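Local coordinates for protein voltage-sensor containing phosphatase (Ciona intestinalis, PDB 3V0D) that probably dephosphorylates phosphoinositide lipids through a PTEN-like phosphatase domain joined to a C2 domain, under the control of a membrane voltage sensor, at residues S56-F59 with K60-P64; G43-S46 with L47-P51; F106-D109 with A110-M114; G77-E80 with T81-D84; S138-L141 with L142-G145. The protein carries 1 engineered substitution. All coordinates share one frame; numbering follows the deposited sequence.

Contact 1. Residues S56-F59 with K60-P64; sequences SRFF and KTKHP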
loop_
_atom_site.group_PDB
_atom_site.type_symbol
_atom_site.label_atom_id
_atom_site.label_comp_id
_atom_site.label_asym_id
_atom_site.label_seq_id
_atom_site.Cartn_x
_atom_site.Cartn_y
_atom_site.Cartn_z
ATOM N N SER A 56 -20.840 14.298 -7.496
ATOM C CA SER A 56 -21.859 14.453 -6.464
ATOM C C SER A 56 -23.268 14.315 -7.057
ATOM O O SER A 56 -24.135 13.667 -6.457
ATOM C CB SER A 56 -21.678 15.712 -5.650
ATOM O OG SER A 56 -21.710 16.815 -6.508
ATOM N N ARG A 57 -23.482 14.869 -8.254
ATOM C CA ARG A 57 -24.743 14.659 -8.975
ATOM C C ARG A 57 -25.027 13.174 -9.223
ATOM O O ARG A 57 -26.155 12.720 -9.076
ATOM C CB ARG A 57 -24.753 15.450 -10.297
ATOM C CG ARG A 57 -26.090 15.440 -11.040
ATOM C CD ARG A 57 -26.077 16.376 -12.238
ATOM N NE ARG A 57 -25.285 15.889 -13.369
ATOM C CZ ARG A 57 -25.749 15.074 -14.319
ATOM N NH1 ARG A 57 -24.959 14.706 -15.325
ATOM N NH2 ARG A 57 -27.003 14.628 -14.270
ATOM N N PHE A 58 -23.998 12.423 -9.618
ATOM C CA PHE A 58 -24.144 10.997 -9.842
ATOM C C PHE A 58 -24.704 10.293 -8.609
ATOM O O PHE A 58 -25.665 9.531 -8.696
ATOM C CB PHE A 58 -22.782 10.400 -10.240
ATOM C CG PHE A 58 -22.799 8.903 -10.463
ATOM C CD1 PHE A 58 -22.986 8.381 -11.747
ATOM C CD2 PHE A 58 -22.652 8.008 -9.390
ATOM C CE1 PHE A 58 -23.006 7.003 -11.951
ATOM C CE2 PHE A 58 -22.691 6.624 -9.589
ATOM C CZ PHE A 58 -22.868 6.118 -10.872
ATOM N N PHE A 59 -24.080 10.527 -7.461
ATOM C CA PHE A 59 -24.504 9.835 -6.245
ATOM C C PHE A 59 -25.875 10.247 -5.745
ATOM O O PHE A 59 -26.680 9.402 -5.355
ATOM C CB PHE A 59 -23.411 9.925 -5.177
ATOM C CG PHE A 59 -22.289 8.997 -5.486
ATOM C CD1 PHE A 59 -22.445 7.630 -5.234
ATOM C CD2 PHE A 59 -21.119 9.447 -6.091
ATOM C CE1 PHE A 59 -21.468 6.730 -5.589
ATOM C CE2 PHE A 59 -20.132 8.549 -6.451
ATOM C CZ PHE A 59 -20.303 7.180 -6.196
ATOM N N LYS A 60 -26.157 11.540 -5.809
ATOM C CA LYS A 60 -27.463 12.032 -5.393
ATOM C C LYS A 60 -28.582 11.514 -6.300
ATOM O O LYS A 60 -29.714 11.303 -5.837
ATOM C CB LYS A 60 -27.452 13.551 -5.375
ATOM C CG LYS A 60 -26.603 14.090 -4.253
ATOM C CD LYS A 60 -26.599 15.590 -4.251
ATOM C CE LYS A 60 -25.540 16.135 -3.317
ATOM N NZ LYS A 60 -25.059 17.463 -3.823
ATOM N N THR A 61 -28.270 11.304 -7.579
ATOM C CA THR A 61 -29.243 10.844 -8.576
ATOM C C THR A 61 -29.448 9.336 -8.534
ATOM O O THR A 61 -30.585 8.857 -8.548
ATOM C CB THR A 61 -28.799 11.250 -10.013
ATOM O OG1 THR A 61 -28.684 12.673 -10.080
ATOM C CG2 THR A 61 -29.810 10.768 -11.088
ATOM N N LYS A 62 -28.344 8.596 -8.486
ATOM C CA LYS A 62 -28.375 7.148 -8.626
ATOM C C LYS A 62 -28.523 6.396 -7.311
ATOM O O LYS A 62 -29.009 5.249 -7.290
ATOM C CB LYS A 62 -27.117 6.653 -9.344
ATOM C CG LYS A 62 -26.916 7.162 -10.767
ATOM C CD LYS A 62 -27.876 6.541 -11.730
ATOM C CE LYS A 62 -27.436 6.772 -13.167
ATOM N NZ LYS A 62 -28.459 6.209 -14.082
ATOM N N HIS A 63 -28.067 7.009 -6.220
ATOM C CA HIS A 63 -28.069 6.341 -4.924
ATOM C C HIS A 63 -28.532 7.299 -3.825
ATOM O O HIS A 63 -27.870 7.416 -2.784
ATOM C CB HIS A 63 -26.672 5.782 -4.606
ATOM C CG HIS A 63 -26.168 4.806 -5.622
ATOM N ND1 HIS A 63 -26.652 3.517 -5.714
ATOM C CD2 HIS A 63 -25.249 4.942 -6.609
ATOM C CE1 HIS A 63 -26.025 2.892 -6.699
ATOM N NE2 HIS A 63 -25.176 3.736 -7.264
ATOM N N PRO A 64 -29.663 8.007 -4.054
ATOM C CA PRO A 64 -30.030 9.058 -3.100
ATOM C C PRO A 64 -30.149 8.545 -1.666
ATOM O O PRO A 64 -30.821 7.533 -1.395
ATOM C CB PRO A 64 -31.400 9.561 -3.615
ATOM C CG PRO A 64 -31.912 8.460 -4.454
ATOM C CD PRO A 64 -30.696 7.848 -5.088
HETATM O O HOH W 1 -29.078 14.145 -12.423
#
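The last turn of helix 52-62 sets F58 against K62 and R57 against T61, each pair four residues apart. It illustrates how one helix end can combine a CH-pi contact, a doubly used carbonyl and an aromatic contact. K62 is bent at chi2 (-72°), which lays its aliphatic start over the middle of the F58 ring. CG sits 4.1 Å from the ring centroid and 11° off its normal, a clear CH-pi contact, while the ammonium runs on to D21 in a salt bridge. On the outer side, T61 turns its hydroxyl back beside its own backbone N (chi1 -59°). T61 OG1 then gives its proton to R57 O at 2.7 Å. T61 N reaches the same oxygen at 3.0 Å from the opposite face of the carbonyl plane, and R57 O is gripped twice. A water joins the two side chains further out, accepting from R57 NH2 and donating to T61 OG1, each at 2.8 Å, while R57 NH1 forms a salt bridge with E54. Where the helix ends, H63 N bonds to F59 O at 2.9 Å, and H63 CD2 slants past F59 CD1 at 4.1 Å. F58 meets Y18 and F23 edge-to-face, and F59 reaches I35, M37 and A123 of the central sheet. F58 and F59 turn inward while R57, K60 and T61 stay exposed, the pattern of an amphipathic helix packed on the phosphatase sheet.

Contact 2. Residues G43-S46 with L47-P51; sequences GRQS and LFRNP
The guanidinium of R49 and the side-chain amide of Q45 are the flat groups here, set with their planes 52° apart. A water lies in the guanidinium plane at its edge, accepting from R49 NE at 2.8 Å. The same water stands 2.7 Å from Q45 O and probably donates to it, bridging side chain and backbone across the loop. Another nitrogen of the group, R49 NH2, bonds to S42 O, a second hold on its rotation. The amide touches the arginine lower down its chain, Q45 NE2 lying 3.8 Å from R49 CD. R49 begins with CG between its backbone N and carbonyl carbon (chi1 57°), and this brings CG to 3.2 Å from Q45 O. The P51 ring, puckered rather than flat, packs against the carbonyls of the loop: CB is 3.6 Å from G43 O and CG 3.7 Å from R44 O. At the far end the chain reverses through S46-R49, where a straight but weak bond runs from R49 N to S46 O (3.4 Å). The whole is a surface loop with a type II beta turn, linking the parallel strands 34-41 and 50-51 and ending at P51, the N-cap of helix 52-62.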
loop_
_atom_site.group_PDB
_atom_site.type_symbol
_atom_site.label_atom_id
_atom_site.label_comp_id
_atom_site.label_asym_id
_atom_site.label_seq_id
_atom_site.Cartn_x
_atom_site.Cartn_y
_atom_site.Cartn_z
ATOM N N GLY A 43 -13.527 22.288 -9.708
ATOM C CA GLY A 43 -13.947 22.994 -10.914
ATOM C C GLY A 43 -14.624 22.111 -11.954
ATOM O O GLY A 43 -14.881 20.915 -11.715
ATOM N N ARG A 44 -14.900 22.705 -13.118
ATOM C CA ARG A 44 -15.756 22.079 -14.138
ATOM C C ARG A 44 -15.015 21.326 -15.258
ATOM O O ARG A 44 -15.634 20.559 -16.008
ATOM C CB ARG A 44 -16.699 23.130 -14.728
ATOM C CG ARG A 44 -17.766 23.590 -13.728
ATOM C CD ARG A 44 -18.359 24.929 -14.132
ATOM N NE ARG A 44 -17.324 25.964 -14.175
ATOM C CZ ARG A 44 -16.900 26.664 -13.122
ATOM N NH1 ARG A 44 -15.943 27.568 -13.279
ATOM N NH2 ARG A 44 -17.422 26.469 -11.914
ATOM N N GLN A 45 -13.699 21.528 -15.335
ATOM C CA GLN A 45 -12.844 20.913 -16.352
ATOM C C GLN A 45 -12.928 19.394 -16.266
ATOM O O GLN A 45 -12.791 18.813 -15.177
ATOM C CB GLN A 45 -11.410 21.377 -16.127
ATOM C CG GLN A 45 -10.380 20.843 -17.088
ATOM C CD GLN A 45 -8.981 21.329 -16.743
ATOM O OE1 GLN A 45 -8.734 22.539 -16.630
ATOM N NE2 GLN A 45 -8.056 20.389 -16.586
ATOM N N SER A 46 -13.157 18.751 -17.407
ATOM C CA SER A 46 -13.317 17.298 -17.460
ATOM C C SER A 46 -12.135 16.597 -18.152
ATOM O O SER A 46 -12.134 15.366 -18.281
ATOM C CB SER A 46 -14.634 16.927 -18.144
ATOM O OG SER A 46 -14.604 17.257 -19.523
ATOM N N LEU A 47 -11.131 17.364 -18.578
ATOM C CA LEU A 47 -9.943 16.787 -19.231
ATOM C C LEU A 47 -9.215 15.921 -18.211
ATOM O O LEU A 47 -8.531 16.431 -17.334
ATOM C CB LEU A 47 -9.008 17.875 -19.800
ATOM C CG LEU A 47 -7.691 17.435 -20.485
ATOM C CD1 LEU A 47 -7.973 16.944 -21.892
ATOM C CD2 LEU A 47 -6.612 18.519 -20.528
ATOM N N PHE A 48 -9.392 14.616 -18.355
ATOM C CA PHE A 48 -8.754 13.573 -17.559
ATOM C C PHE A 48 -9.023 13.743 -16.081
ATOM O O PHE A 48 -8.156 13.445 -15.238
ATOM C CB PHE A 48 -7.264 13.431 -17.896
ATOM C CG PHE A 48 -7.000 13.342 -19.374
ATOM C CD1 PHE A 48 -7.714 12.440 -20.175
ATOM C CD2 PHE A 48 -6.064 14.170 -19.977
ATOM C CE1 PHE A 48 -7.482 12.366 -21.557
ATOM C CE2 PHE A 48 -5.833 14.098 -21.348
ATOM C CZ PHE A 48 -6.542 13.201 -22.139
ATOM N N ARG A 49 -10.234 14.205 -15.763
ATOM C CA ARG A 49 -10.674 14.230 -14.375
ATOM C C ARG A 49 -12.188 14.188 -14.247
ATOM O O ARG A 49 -12.916 14.601 -15.164
ATOM C CB ARG A 49 -10.095 15.442 -13.661
ATOM C CG ARG A 49 -10.453 16.742 -14.320
ATOM C CD ARG A 49 -9.383 17.837 -14.112
ATOM N NE ARG A 49 -9.715 18.696 -12.970
ATOM C CZ ARG A 49 -8.830 19.315 -12.191
ATOM N NH1 ARG A 49 -7.526 19.187 -12.418
ATOM N NH2 ARG A 49 -9.250 20.066 -11.176
ATOM N N ASN A 50 -12.646 13.687 -13.105
ATOM C CA ASN A 50 -14.049 13.657 -12.762
ATOM C C ASN A 50 -14.398 14.935 -12.019
ATOM O O ASN A 50 -13.950 15.132 -10.918
ATOM C CB ASN A 50 -14.317 12.525 -11.762
ATOM C CG ASN A 50 -14.290 11.129 -12.370
ATOM O OD1 ASN A 50 -14.084 10.945 -13.577
ATOM N ND2 ASN A 50 -14.477 10.122 -11.507
ATOM N N PRO A 51 -15.187 15.831 -12.620
ATOM C CA PRO A 51 -15.544 17.064 -11.904
ATOM C C PRO A 51 -16.399 16.737 -10.691
ATOM O O PRO A 51 -17.352 15.953 -10.793
ATOM C CB PRO A 51 -16.348 17.849 -12.944
ATOM C CG PRO A 51 -15.981 17.251 -14.278
ATOM C CD PRO A 51 -15.760 15.786 -13.974
HETATM O O HOH W 2 -12.508 18.980 -12.508
#

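Contact 3. Residues F106-D109 with A110-M114; sequences FIDD and AKVWM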
loop_
_atom_site.group_PDB
_atom_site.type_symbol
_atom_site.label_atom_id
_atom_site.label_comp_id
_atom_site.label_asym_id
_atom_site.label_seq_id
_atom_site.Cartn_x
_atom_site.Cartn_y
_atom_site.Cartn_z
ATOM N N PHE A 106 -11.660 1.538 9.023
ATOM C CA PHE A 106 -12.393 1.660 7.774
ATOM C C PHE A 106 -13.360 0.462 7.601
ATOM O O PHE A 106 -14.536 0.645 7.265
ATOM C CB PHE A 106 -11.414 1.726 6.578
ATOM C CG PHE A 106 -12.046 1.281 5.292
ATOM C CD1 PHE A 106 -12.962 2.088 4.609
ATOM C CD2 PHE A 106 -11.768 0.007 4.792
ATOM C CE1 PHE A 106 -13.581 1.627 3.435
ATOM C CE2 PHE A 106 -12.386 -0.440 3.616
ATOM C CZ PHE A 106 -13.296 0.375 2.944
ATOM N N ILE A 107 -12.861 -0.755 7.839
ATOM C CA ILE A 107 -13.691 -1.947 7.650
ATOM C C ILE A 107 -14.908 -1.862 8.572
ATOM O O ILE A 107 -16.019 -2.158 8.151
ATOM C CB ILE A 107 -12.869 -3.234 7.874
ATOM C CG1 ILE A 107 -11.870 -3.439 6.716
ATOM C CG2 ILE A 107 -13.784 -4.450 8.059
ATOM C CD1 ILE A 107 -12.509 -3.786 5.339
ATOM N N ASP A 108 -14.723 -1.457 9.823
ATOM C CA ASP A 108 -15.867 -1.374 10.713
ATOM C C ASP A 108 -16.848 -0.292 10.296
ATOM O O ASP A 108 -18.069 -0.479 10.389
ATOM C CB ASP A 108 -15.467 -1.187 12.156
ATOM C CG ASP A 108 -16.610 -1.643 13.092
ATOM O OD1 ASP A 108 -17.220 -0.810 13.753
ATOM O OD2 ASP A 108 -16.964 -2.845 13.106
ATOM N N ASP A 109 -16.340 0.857 9.850
ATOM C CA ASP A 109 -17.220 1.907 9.367
ATOM C C ASP A 109 -18.071 1.432 8.185
ATOM O O ASP A 109 -19.296 1.628 8.148
ATOM C CB ASP A 109 -16.412 3.153 9.019
ATOM C CG ASP A 109 -17.281 4.274 8.467
ATOM O OD1 ASP A 109 -17.546 4.295 7.258
ATOM O OD2 ASP A 109 -17.768 5.102 9.279
ATOM N N ALA A 110 -17.418 0.763 7.235
ATOM C CA ALA A 110 -18.117 0.236 6.079
ATOM C C ALA A 110 -19.116 -0.858 6.494
ATOM O O ALA A 110 -20.236 -0.906 5.975
ATOM C CB ALA A 110 -17.123 -0.277 5.030
ATOM N N LYS A 111 -18.708 -1.733 7.427
ATOM C CA LYS A 111 -19.613 -2.793 7.885
ATOM C C LYS A 111 -20.891 -2.210 8.480
ATOM O O LYS A 111 -21.998 -2.672 8.148
ATOM C CB LYS A 111 -18.919 -3.759 8.846
ATOM C CG LYS A 111 -19.534 -5.158 8.805
ATOM C CD LYS A 111 -18.698 -6.235 9.497
ATOM C CE LYS A 111 -19.205 -7.695 9.188
ATOM N NZ LYS A 111 -19.203 -8.184 7.732
ATOM N N VAL A 112 -20.750 -1.228 9.366
ATOM C CA VAL A 112 -21.904 -0.607 10.031
ATOM C C VAL A 112 -22.822 0.025 8.979
ATOM O O VAL A 112 -24.040 -0.129 9.010
ATOM C CB VAL A 112 -21.446 0.400 11.103
ATOM C CG1 VAL A 112 -22.603 1.255 11.622
ATOM C CG2 VAL A 112 -20.801 -0.333 12.281
ATOM N N TRP A 113 -22.226 0.748 8.042
ATOM C CA TRP A 113 -22.988 1.399 6.992
ATOM C C TRP A 113 -23.717 0.393 6.114
ATOM O O TRP A 113 -24.901 0.560 5.816
ATOM C CB TRP A 113 -22.049 2.277 6.180
ATOM C CG TRP A 113 -22.654 2.775 4.911
ATOM C CD1 TRP A 113 -22.302 2.407 3.655
ATOM C CD2 TRP A 113 -23.694 3.741 4.773
ATOM N NE1 TRP A 113 -23.059 3.058 2.745
ATOM C CE2 TRP A 113 -23.943 3.876 3.397
ATOM C CE3 TRP A 113 -24.464 4.478 5.687
ATOM C CZ2 TRP A 113 -24.904 4.749 2.890
ATOM C CZ3 TRP A 113 -25.431 5.347 5.177
ATOM C CH2 TRP A 113 -25.634 5.469 3.789
ATOM N N MET A 114 -23.020 -0.658 5.692
ATOM C CA MET A 114 -23.596 -1.592 4.753
ATOM C C MET A 114 -24.646 -2.491 5.417
ATOM O O MET A 114 -25.649 -2.842 4.803
ATOM C CB MET A 114 -22.497 -2.390 4.044
ATOM C CG MET A 114 -21.609 -1.486 3.154
ATOM S SD MET A 114 -22.494 -0.872 1.736
ATOM C CE MET A 114 -21.915 -2.032 0.563
#
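D108 and V112 face each other along the outer side of the helix at a slant, with one branch of the valine doing the touching. V112 CG2 lies beside its own backbone N while CG1 is anti to it (chi1 169°), which aims CG2 back down the helix. There it approaches D108 O at 3.3 Å and the carboxylate atom D108 OD1 at 3.9 Å. On the inner side F106 and A110 meet more loosely: the A110 methyl comes obliquely to the ring, its CB 4.3 Å from F106 CE1. Both pairs follow the i to i+4 spacing of helix 100-115, whose backbone is bonded without a break here, from A110 N to F106 O (2.9 Å) on to W113 N to D109 O (3.1 Å). The sheet-facing side belongs to the aromatics and to D109. F106 meets Y70 edge-to-face, and the D109 carboxylate takes the hydroxyl of Y70 and pairs with R68 in a salt bridge. W113 leaves D109 quickly: its CB rests 3.4 Å from D109 O, and the indole then swings off to stack on H120, with NE1 bonding to V121 O on the neighbouring strand 121-125.

Contact 4. Residues G77-E80 with T81-D84; sequences GYDE and TKFD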
loop_
_atom_site.group_PDB
_atom_site.type_symbol
_atom_site.label_atom_id
_atom_site.label_comp_id
_atom_site.label_asym_id
_atom_site.label_seq_id
_atom_site.Cartn_x
_atom_site.Cartn_y
_atom_site.Cartn_z
ATOM N N GLY A 77 -8.076 16.804 0.408
ATOM C CA GLY A 77 -9.516 16.684 0.609
ATOM C C GLY A 77 -10.250 17.599 -0.360
ATOM O O GLY A 77 -9.742 17.990 -1.403
ATOM N N TYR A 78 -11.485 17.927 -0.003
ATOM C CA TYR A 78 -12.394 18.707 -0.828
ATOM C C TYR A 78 -13.583 19.094 0.046
ATOM O O TYR A 78 -13.661 18.675 1.212
ATOM C CB TYR A 78 -12.866 17.960 -2.099
ATOM C CG TYR A 78 -13.255 16.514 -1.899
ATOM C CD1 TYR A 78 -14.503 16.144 -1.390
ATOM C CD2 TYR A 78 -12.381 15.505 -2.260
ATOM C CE1 TYR A 78 -14.842 14.800 -1.214
ATOM C CE2 TYR A 78 -12.711 14.188 -2.095
ATOM C CZ TYR A 78 -13.941 13.827 -1.588
ATOM O OH TYR A 78 -14.297 12.509 -1.438
ATOM N N ASP A 79 -14.499 19.881 -0.514
ATOM C CA ASP A 79 -15.732 20.270 0.166
ATOM C C ASP A 79 -16.669 19.071 0.265
ATOM O O ASP A 79 -17.378 18.714 -0.688
ATOM C CB ASP A 79 -16.392 21.417 -0.613
ATOM C CG ASP A 79 -17.728 21.821 -0.042
ATOM O OD1 ASP A 79 -18.099 21.317 1.038
ATOM O OD2 ASP A 79 -18.409 22.639 -0.688
ATOM N N GLU A 80 -16.679 18.439 1.431
ATOM C CA GLU A 80 -17.445 17.206 1.631
ATOM C C GLU A 80 -18.936 17.462 1.721
ATOM O O GLU A 80 -19.736 16.530 1.623
ATOM C CB GLU A 80 -16.934 16.461 2.858
ATOM C CG GLU A 80 -15.488 16.033 2.676
ATOM C CD GLU A 80 -14.864 15.376 3.888
ATOM O OE1 GLU A 80 -15.533 15.291 4.941
ATOM O OE2 GLU A 80 -13.688 14.971 3.791
ATOM N N THR A 81 -19.322 18.729 1.902
ATOM C CA THR A 81 -20.734 19.069 1.870
ATOM C C THR A 81 -21.341 18.882 0.481
ATOM O O THR A 81 -22.556 18.684 0.361
ATOM C CB THR A 81 -20.975 20.437 2.523
ATOM O OG1 THR A 81 -20.429 20.381 3.868
ATOM C CG2 THR A 81 -22.465 20.786 2.588
ATOM N N LYS A 82 -20.502 18.845 -0.565
ATOM C CA LYS A 82 -20.950 18.493 -1.918
ATOM C C LYS A 82 -21.568 17.096 -1.941
ATOM O O LYS A 82 -22.426 16.802 -2.780
ATOM C CB LYS A 82 -19.773 18.559 -2.903
ATOM C CG LYS A 82 -19.272 19.957 -3.189
ATOM C CD LYS A 82 -20.262 20.698 -4.049
ATOM C CE LYS A 82 -19.857 22.141 -4.247
ATOM N NZ LYS A 82 -20.988 22.905 -4.853
ATOM N N PHE A 83 -21.089 16.229 -1.041
ATOM C CA PHE A 83 -21.577 14.848 -0.927
ATOM C C PHE A 83 -22.492 14.706 0.297
ATOM O O PHE A 83 -22.615 13.626 0.872
ATOM C CB PHE A 83 -20.386 13.883 -0.834
ATOM C CG PHE A 83 -19.614 13.767 -2.113
ATOM C CD1 PHE A 83 -18.410 14.421 -2.280
ATOM C CD2 PHE A 83 -20.121 12.990 -3.153
ATOM C CE1 PHE A 83 -17.710 14.289 -3.473
ATOM C CE2 PHE A 83 -19.423 12.886 -4.363
ATOM C CZ PHE A 83 -18.213 13.516 -4.502
ATOM N N ASP A 84 -23.126 15.814 0.685
ATOM C CA ASP A 84 -24.041 15.824 1.834
ATOM C C ASP A 84 -23.382 15.286 3.103
ATOM O O ASP A 84 -24.036 14.671 3.944
ATOM C CB ASP A 84 -25.370 15.117 1.522
ATOM C CG ASP A 84 -26.214 15.870 0.484
ATOM O OD1 ASP A 84 -25.987 17.071 0.248
ATOM O OD2 ASP A 84 -27.112 15.241 -0.111
#
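Y78 CE1 lies 3.7 Å from F83 CE1. The rings meet obliquely, with planes 60° apart, and the two side chains cross at about a right angle. Next to the ring pair, D79 holds the turn together with both its side chain and its carbonyl. D79 OD1 accepts from T81 N at 3.0 Å, an Asx turn in which the N-H comes from above the carboxylate plane, 43° out of it. D79 O meanwhile takes K82 N at 3.1 Å, and E80 O takes F83 N at 3.0 Å. These i to i+3 bonds wind the short 3-10 segment that brings F83 back to Y78. K82, bent at chi2 (-72°), passes its aliphatic chain across the same aspartate, CG 3.8 Å from D79 OD2. Its ammonium does not touch the carboxylate. In the next shell the Y78 ring is met edge-to-face by F39, and its hydroxyl bonds to H125 NE2, the histidine at the start of the family's HCX5R phosphate-binding loop, whose cysteine is an engineered serine in this protein. T81 OG1 hydrogen-bonds N85 OD1, just after the turn. The loop connects the parallel strands 67-73 and 87-92: F83 rests on I69, P40 and the V55-S56 turn of helix 52-62, and from that helix K60 NZ reaches over to bond K82 O.

Contact 5. Residues S138-L141 with L142-G145; sequences SSWL and LEDG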
loop_
_atom_site.group_PDB
_atom_site.type_symbol
_atom_site.label_atom_id
_atom_site.label_comp_id
_atom_site.label_asym_id
_atom_site.label_seq_id
_atom_site.Cartn_x
_atom_site.Cartn_y
_atom_site.Cartn_z
ATOM N N SER A 138 -10.325 -4.514 -1.976
ATOM C CA SER A 138 -10.053 -5.942 -1.844
ATOM C C SER A 138 -10.256 -6.402 -0.412
ATOM O O SER A 138 -10.791 -7.476 -0.167
ATOM C CB SER A 138 -8.633 -6.263 -2.325
ATOM O OG SER A 138 -8.468 -5.940 -3.691
ATOM N N SER A 139 -9.840 -5.581 0.552
ATOM C CA SER A 139 -10.071 -5.921 1.956
ATOM C C SER A 139 -11.579 -6.003 2.235
ATOM O O SER A 139 -12.025 -6.922 2.940
ATOM C CB SER A 139 -9.402 -4.886 2.867
ATOM O OG SER A 139 -7.990 -4.911 2.730
ATOM N N TRP A 140 -12.350 -5.041 1.728
ATOM C CA TRP A 140 -13.809 -5.091 1.917
ATOM C C TRP A 140 -14.418 -6.358 1.334
ATOM O O TRP A 140 -15.274 -6.970 1.951
ATOM C CB TRP A 140 -14.477 -3.837 1.344
ATOM C CG TRP A 140 -15.958 -3.983 1.368
ATOM C CD1 TRP A 140 -16.780 -4.228 0.287
ATOM C CD2 TRP A 140 -16.793 -4.035 2.517
ATOM N NE1 TRP A 140 -18.075 -4.396 0.702
ATOM C CE2 TRP A 140 -18.106 -4.300 2.068
ATOM C CE3 TRP A 140 -16.562 -3.887 3.881
ATOM C CZ2 TRP A 140 -19.181 -4.422 2.939
ATOM C CZ3 TRP A 140 -17.633 -4.013 4.750
ATOM C CH2 TRP A 140 -18.924 -4.267 4.272
ATOM N N LEU A 141 -13.977 -6.750 0.133
ATOM C CA LEU A 141 -14.525 -7.939 -0.494
ATOM C C LEU A 141 -14.240 -9.194 0.305
ATOM O O LEU A 141 -15.071 -10.104 0.337
ATOM C CB LEU A 141 -14.022 -8.067 -1.927
ATOM C CG LEU A 141 -14.503 -6.975 -2.861
ATOM C CD1 LEU A 141 -13.753 -7.049 -4.190
ATOM C CD2 LEU A 141 -16.049 -7.001 -3.029
ATOM N N LEU A 142 -13.079 -9.246 0.964
ATOM C CA LEU A 142 -12.773 -10.321 1.898
ATOM C C LEU A 142 -13.715 -10.265 3.098
ATOM O O LEU A 142 -14.266 -11.283 3.530
ATOM C CB LEU A 142 -11.335 -10.220 2.405
ATOM C CG LEU A 142 -10.235 -10.591 1.438
ATOM C CD1 LEU A 142 -8.872 -10.245 2.030
ATOM C CD2 LEU A 142 -10.324 -12.069 1.046
ATOM N N GLU A 143 -13.876 -9.078 3.681
ATOM C CA GLU A 143 -14.783 -8.932 4.839
ATOM C C GLU A 143 -16.201 -9.380 4.485
ATOM O O GLU A 143 -16.871 -10.034 5.289
ATOM C CB GLU A 143 -14.809 -7.480 5.309
ATOM C CG GLU A 143 -15.799 -7.285 6.468
ATOM C CD GLU A 143 -15.509 -8.145 7.689
ATOM O OE1 GLU A 143 -16.450 -8.387 8.492
ATOM O OE2 GLU A 143 -14.357 -8.587 7.845
ATOM N N ASP A 144 -16.653 -9.024 3.290
ATOM C CA ASP A 144 -18.004 -9.302 2.863
ATOM C C ASP A 144 -18.177 -10.738 2.405
ATOM O O ASP A 144 -19.283 -11.147 2.102
ATOM C CB ASP A 144 -18.370 -8.333 1.731
ATOM C CG ASP A 144 -19.867 -8.112 1.589
ATOM O OD1 ASP A 144 -20.295 -7.916 0.434
ATOM O OD2 ASP A 144 -20.598 -8.120 2.617
ATOM N N GLY A 145 -17.102 -11.514 2.335
ATOM C CA GLY A 145 -17.178 -12.948 2.078
ATOM C C GLY A 145 -17.225 -13.365 0.627
ATOM O O GLY A 145 -17.364 -14.537 0.358
HETATM O O HOH W 3 -20.582 -5.377 -0.463
#
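W140 and D144 are brought together by matching first torsions: each holds CG anti to its backbone N, at chi1 172° for the indole and -156° for the aspartate. Four residues apart on the helix, they come to lie with ring and carboxylate planes only 21° apart. D144 CB stands over one face of the indole, 3.9 Å above its plane and displaced toward the rim, and D144 OD2 passes 4.0 Å from W140 CZ2. A water in the plane of the ring, at its edge, closes the pair: it accepts from W140 NE1 at 2.9 Å and donates to D144 OD1 at 2.7 Å. The buried indole N-H thus has its acceptor, and D144 OD1 also forms a salt bridge with K146. E143 touches the other end of the indole, its CG 4.1 Å from W140 CZ3. The last helical bonds are D144 N to W140 O at 2.8 Å and G145 N to L142 O at 3.1 Å. G145, with positive phi, is the residue at which a Schellman motif caps helix 131-143. The helix is packed among three others: S138 and L141 lean on helix 150-161, S139 and L142 on helix 176-191, and W140 on A110 and M114 of helix 100-115, to which E143 adds a salt bridge with K111.

From the N terminus the five contacts come in the order 2, 1, 4, 3, 5. Each closes a short turn of its own, and since every one ends before the next begins, none nests in or crosses another. Contact 2 reverses the chain after strand 34-41 and delivers it to helix 52-62, whose last turn is contact 1. Contact 4, in the loop between strands 67-73 and 87-92, folds back to touch contact 1. Contacts 3 and 5 form a second touching pair, joining helices 100-115 and 131-143. The centres of contacts 1 and 5 are about 24 Å apart, in one phosphatase domain whose central sheet lies between the two groups.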